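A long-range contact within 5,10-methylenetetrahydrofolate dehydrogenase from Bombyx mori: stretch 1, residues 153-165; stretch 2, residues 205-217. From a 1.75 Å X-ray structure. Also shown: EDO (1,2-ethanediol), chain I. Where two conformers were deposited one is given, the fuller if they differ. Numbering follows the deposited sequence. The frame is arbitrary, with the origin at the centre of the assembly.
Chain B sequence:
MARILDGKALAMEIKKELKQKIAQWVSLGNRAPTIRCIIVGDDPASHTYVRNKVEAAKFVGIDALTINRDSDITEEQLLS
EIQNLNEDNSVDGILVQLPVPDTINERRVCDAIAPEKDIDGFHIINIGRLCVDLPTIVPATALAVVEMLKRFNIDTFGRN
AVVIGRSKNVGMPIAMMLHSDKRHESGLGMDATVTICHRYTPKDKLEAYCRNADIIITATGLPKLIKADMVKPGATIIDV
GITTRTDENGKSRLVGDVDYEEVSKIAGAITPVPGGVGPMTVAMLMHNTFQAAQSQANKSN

Stretch 1 153-165: NIDTFGRNAVVIG
Stretch 2 205-217: KLEAYCRNADIII

Two parallel strands, 160-164 and 215-217, lie side by side with axes 4.7 Å apart and 13° between their directions, while helix 205-211, running at 142° to the first strand, covers the face that carries Val-162 and Ile-216. Together the stretches bury 742 Å². Register pairs Ala-161 with Ile-215, Val-162 with Ile-216 and Val-163 with Ile-217, at CA-CA distances of 4.6, 4.9 and 4.8 Å.

Val-162, in extended conformation (phi/psi -110/129), covers the most surface. Val-162 N donates to Ile-215 O (2.9 Å) and Val-162 O accepts from Ile-217 N (2.9 Å), the alternation expected of parallel strands; Ile-164 N to Ile-217 O (2.8 Å) continues the ladder. The t rotamer of Val-162 brings its CG2 to 3.7 Å from Ala-213 CB and 4.1 Å from Tyr-209 CB. A compact, beta-branched side chain suits both the strand and this space beneath the helix. Farther along, Ile-164 (chi1 m, chi2 t) points toward the second stretch: its CD1 lies 3.8 Å from Leu-206 CD1 and 3.9 Å from Ile-216 CG2.

Ile-215 (-139/132; m, t) points to the other face, with Ala-161, Val-163 and Ile-217. Ala-161 CB lies 4.2 Å from Ile-215 CB, while Ile-215 CD1 extends to Thr-156 CG2 (3.8 Å) and Ile-154 CG2 (4.0 Å), tying the preceding loop to the sheet.

Polar groups fasten the strand entrance. Asn-160 (chi1 -71°, chi2 -8°) donates from ND2 to Asn-212 O (3.1 Å), engaging a carbonyl just past the helix, and its backbone N donates to Asp-214 OD2 (2.9 Å), an acceptor that Asp-214 supplies in its m rotamer. Asn-160 O receives Ile-215 N (3.1 Å) and, weakly, Asp-214 N (2.8 Å). Just before it, a type II turn from Thr-156 to Arg-159 places Gly-158 at positive phi (72/8), which favours glycine.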

# COMPACT_ATOMS: atom_id res chain seq x y z
N ASN B 153 8.92 -22.68 6.72
CA ASN B 153 9.27 -22.31 8.10
C ASN B 153 10.38 -21.27 8.13
O ASN B 153 11.29 -21.34 8.95
CB ASN B 153 9.66 -23.54 8.92
CG ASN B 153 8.63 -23.87 9.99
OD1 ASN B 153 7.49 -23.41 9.93
ND2 ASN B 153 9.03 -24.69 10.97
N ILE B 154 10.30 -20.31 7.23
CA ILE B 154 11.28 -19.23 7.18
C ILE B 154 10.81 -18.15 8.13
O ILE B 154 9.67 -17.67 8.03
CB ILE B 154 11.41 -18.68 5.75
CG1 ILE B 154 11.73 -19.82 4.77
CG2 ILE B 154 12.47 -17.57 5.74
CD1 ILE B 154 13.06 -20.46 4.99
N ASP B 155 11.67 -17.79 9.07
CA ASP B 155 11.30 -16.80 10.08
C ASP B 155 11.28 -15.41 9.46
O ASP B 155 12.27 -14.96 8.88
CB ASP B 155 12.29 -16.87 11.23
CG ASP B 155 12.23 -18.21 11.90
OD1 ASP B 155 11.15 -18.47 12.44
OD2 ASP B 155 13.20 -18.98 11.83
N THR B 156 10.13 -14.74 9.59
CA THR B 156 9.97 -13.36 9.15
C THR B 156 9.84 -12.38 10.30
O THR B 156 10.26 -11.23 10.18
CB THR B 156 8.72 -13.23 8.26
OG1 THR B 156 7.55 -13.71 8.96
CG2 THR B 156 8.89 -14.03 6.97
N PHE B 157 9.27 -12.81 11.44
CA PHE B 157 8.95 -11.88 12.52
C PHE B 157 10.20 -11.20 13.07
O PHE B 157 11.08 -11.87 13.63
CB PHE B 157 8.23 -12.67 13.63
CG PHE B 157 7.64 -11.80 14.68
CD1 PHE B 157 8.44 -11.27 15.69
CD2 PHE B 157 6.27 -11.56 14.69
CE1 PHE B 157 7.90 -10.46 16.66
CE2 PHE B 157 5.72 -10.75 15.67
CZ PHE B 157 6.53 -10.21 16.64
N GLY B 158 10.30 -9.88 12.89
CA GLY B 158 11.47 -9.15 13.33
C GLY B 158 12.72 -9.38 12.51
O GLY B 158 13.78 -8.91 12.91
N ARG B 159 12.62 -10.08 11.38
CA ARG B 159 13.80 -10.32 10.55
C ARG B 159 13.91 -9.23 9.49
O ARG B 159 12.93 -8.59 9.14
CB ARG B 159 13.74 -11.70 9.89
CG ARG B 159 14.35 -12.85 10.75
CD ARG B 159 13.62 -13.00 12.07
NE ARG B 159 14.25 -14.04 12.90
CZ ARG B 159 13.65 -14.60 13.94
NH1 ARG B 159 12.41 -14.25 14.25
NH2 ARG B 159 14.28 -15.55 14.63
N ASN B 160 15.12 -9.06 8.97
CA ASN B 160 15.41 -8.07 7.92
C ASN B 160 15.10 -8.67 6.56
O ASN B 160 15.75 -9.63 6.13
CB ASN B 160 16.89 -7.67 7.98
CG ASN B 160 17.24 -6.82 9.18
OD1 ASN B 160 16.37 -6.38 9.93
ND2 ASN B 160 18.53 -6.57 9.36
N ALA B 161 14.14 -8.08 5.84
CA ALA B 161 13.75 -8.57 4.52
C ALA B 161 13.99 -7.46 3.52
O ALA B 161 13.61 -6.31 3.76
CB ALA B 161 12.28 -9.02 4.48
N VAL B 162 14.67 -7.79 2.43
CA VAL B 162 14.86 -6.84 1.34
C VAL B 162 14.02 -7.34 0.17
O VAL B 162 14.16 -8.50 -0.24
CB VAL B 162 16.34 -6.71 0.94
CG1 VAL B 162 16.49 -5.86 -0.36
CG2 VAL B 162 17.14 -6.11 2.09
N VAL B 163 13.19 -6.47 -0.40
CA VAL B 163 12.45 -6.79 -1.61
C VAL B 163 13.05 -5.92 -2.70
O VAL B 163 13.04 -4.69 -2.57
CB VAL B 163 10.95 -6.49 -1.46
CG1 VAL B 163 10.23 -6.83 -2.78
CG2 VAL B 163 10.34 -7.30 -0.29
N ILE B 164 13.58 -6.54 -3.75
CA ILE B 164 14.17 -5.82 -4.88
C ILE B 164 13.09 -5.76 -5.96
O ILE B 164 12.79 -6.77 -6.60
CB ILE B 164 15.45 -6.49 -5.40
CG1 ILE B 164 16.46 -6.64 -4.27
CG2 ILE B 164 16.06 -5.63 -6.55
CD1 ILE B 164 17.69 -7.43 -4.63
N GLY B 165 12.49 -4.59 -6.14
CA GLY B 165 11.38 -4.45 -7.08
C GLY B 165 10.20 -3.84 -6.35
O GLY B 165 9.84 -4.25 -5.25
N LYS B 205 24.60 0.72 -2.17
CA LYS B 205 23.59 0.67 -1.10
C LYS B 205 22.80 -0.62 -1.16
O LYS B 205 22.46 -1.20 -0.12
CB LYS B 205 22.63 1.85 -1.20
CG LYS B 205 23.29 3.23 -1.15
CD LYS B 205 24.07 3.42 0.13
CE LYS B 205 24.08 4.87 0.56
NZ LYS B 205 24.61 5.00 1.95
N LEU B 206 22.44 -1.06 -2.37
CA LEU B 206 21.72 -2.33 -2.51
C LEU B 206 22.54 -3.46 -1.93
O LEU B 206 22.02 -4.30 -1.17
CB LEU B 206 21.40 -2.61 -3.98
CG LEU B 206 20.88 -4.04 -4.25
CD1 LEU B 206 19.48 -4.21 -3.71
CD2 LEU B 206 20.91 -4.39 -5.73
N GLU B 207 23.84 -3.47 -2.23
CA GLU B 207 24.68 -4.55 -1.73
C GLU B 207 24.77 -4.53 -0.21
O GLU B 207 24.72 -5.59 0.43
CB GLU B 207 26.07 -4.45 -2.37
CG GLU B 207 26.05 -4.72 -3.86
CD GLU B 207 27.43 -4.63 -4.49
OE1 GLU B 207 28.39 -4.31 -3.76
OE2 GLU B 207 27.53 -4.85 -5.71
N ALA B 208 24.86 -3.34 0.39
CA ALA B 208 24.88 -3.24 1.85
C ALA B 208 23.57 -3.73 2.46
O ALA B 208 23.56 -4.45 3.47
CB ALA B 208 25.16 -1.80 2.27
N TYR B 209 22.43 -3.34 1.87
CA TYR B 209 21.16 -3.85 2.41
C TYR B 209 21.09 -5.37 2.31
O TYR B 209 20.59 -6.04 3.23
CB TYR B 209 19.99 -3.23 1.68
CG TYR B 209 19.63 -1.80 2.05
CD1 TYR B 209 19.17 -1.48 3.31
CD2 TYR B 209 19.72 -0.78 1.10
CE1 TYR B 209 18.80 -0.18 3.63
CE2 TYR B 209 19.36 0.51 1.40
CZ TYR B 209 18.91 0.81 2.66
OH TYR B 209 18.54 2.09 2.95
N CYS B 210 21.55 -5.93 1.19
CA CYS B 210 21.46 -7.37 0.99
C CYS B 210 22.35 -8.11 1.96
O CYS B 210 21.96 -9.16 2.49
CB CYS B 210 21.82 -7.74 -0.45
SG CYS B 210 20.55 -7.33 -1.66
N ARG B 211 23.54 -7.56 2.25
CA ARG B 211 24.47 -8.24 3.16
C ARG B 211 23.92 -8.33 4.56
O ARG B 211 24.34 -9.20 5.32
CB ARG B 211 25.81 -7.51 3.21
CG ARG B 211 26.65 -7.67 1.99
CD ARG B 211 28.09 -7.17 2.26
NE ARG B 211 28.14 -5.80 2.78
CZ ARG B 211 28.27 -4.72 2.02
NH1 ARG B 211 28.36 -4.84 0.70
NH2 ARG B 211 28.32 -3.51 2.58
N ASN B 212 23.01 -7.43 4.93
CA ASN B 212 22.43 -7.45 6.26
C ASN B 212 21.06 -8.10 6.29
O ASN B 212 20.40 -8.08 7.34
CB ASN B 212 22.36 -6.03 6.81
CG ASN B 212 23.73 -5.42 7.00
OD1 ASN B 212 24.11 -4.47 6.32
ND2 ASN B 212 24.51 -6.00 7.91
N ALA B 213 20.61 -8.69 5.18
CA ALA B 213 19.25 -9.20 5.08
C ALA B 213 19.19 -10.67 5.48
O ALA B 213 20.03 -11.47 5.07
CB ALA B 213 18.72 -9.05 3.64
N ASP B 214 18.17 -11.02 6.24
CA ASP B 214 17.85 -12.42 6.45
C ASP B 214 17.08 -13.04 5.30
O ASP B 214 17.13 -14.26 5.11
CB ASP B 214 17.04 -12.55 7.74
CG ASP B 214 17.76 -11.93 8.90
OD1 ASP B 214 18.89 -12.38 9.17
OD2 ASP B 214 17.21 -10.99 9.51
N ILE B 215 16.36 -12.23 4.53
CA ILE B 215 15.55 -12.69 3.40
C ILE B 215 15.76 -11.68 2.29
O ILE B 215 15.68 -10.48 2.55
CB ILE B 215 14.05 -12.76 3.76
CG1 ILE B 215 13.81 -13.76 4.90
CG2 ILE B 215 13.22 -13.18 2.55
CD1 ILE B 215 12.43 -13.57 5.56
N ILE B 216 16.03 -12.17 1.08
CA ILE B 216 16.05 -11.34 -0.13
C ILE B 216 15.05 -11.92 -1.12
O ILE B 216 15.07 -13.11 -1.42
CB ILE B 216 17.45 -11.27 -0.78
CG1 ILE B 216 18.49 -10.77 0.22
CG2 ILE B 216 17.42 -10.34 -2.06
CD1 ILE B 216 19.93 -10.87 -0.37
N ILE B 217 14.16 -11.06 -1.62
CA ILE B 217 13.18 -11.43 -2.63
C ILE B 217 13.43 -10.55 -3.84
O ILE B 217 13.35 -9.33 -3.74
CB ILE B 217 11.75 -11.25 -2.11
CG1 ILE B 217 11.47 -12.25 -1.00
CG2 ILE B 217 10.75 -11.40 -3.26
CD1 ILE B 217 10.33 -11.86 -0.08
C1 EDO I . 4.82 -16.19 10.02
O1 EDO I . 5.80 -15.85 9.02
C2 EDO I . 4.41 -14.97 10.83
O2 EDO I . 5.36 -14.72 11.88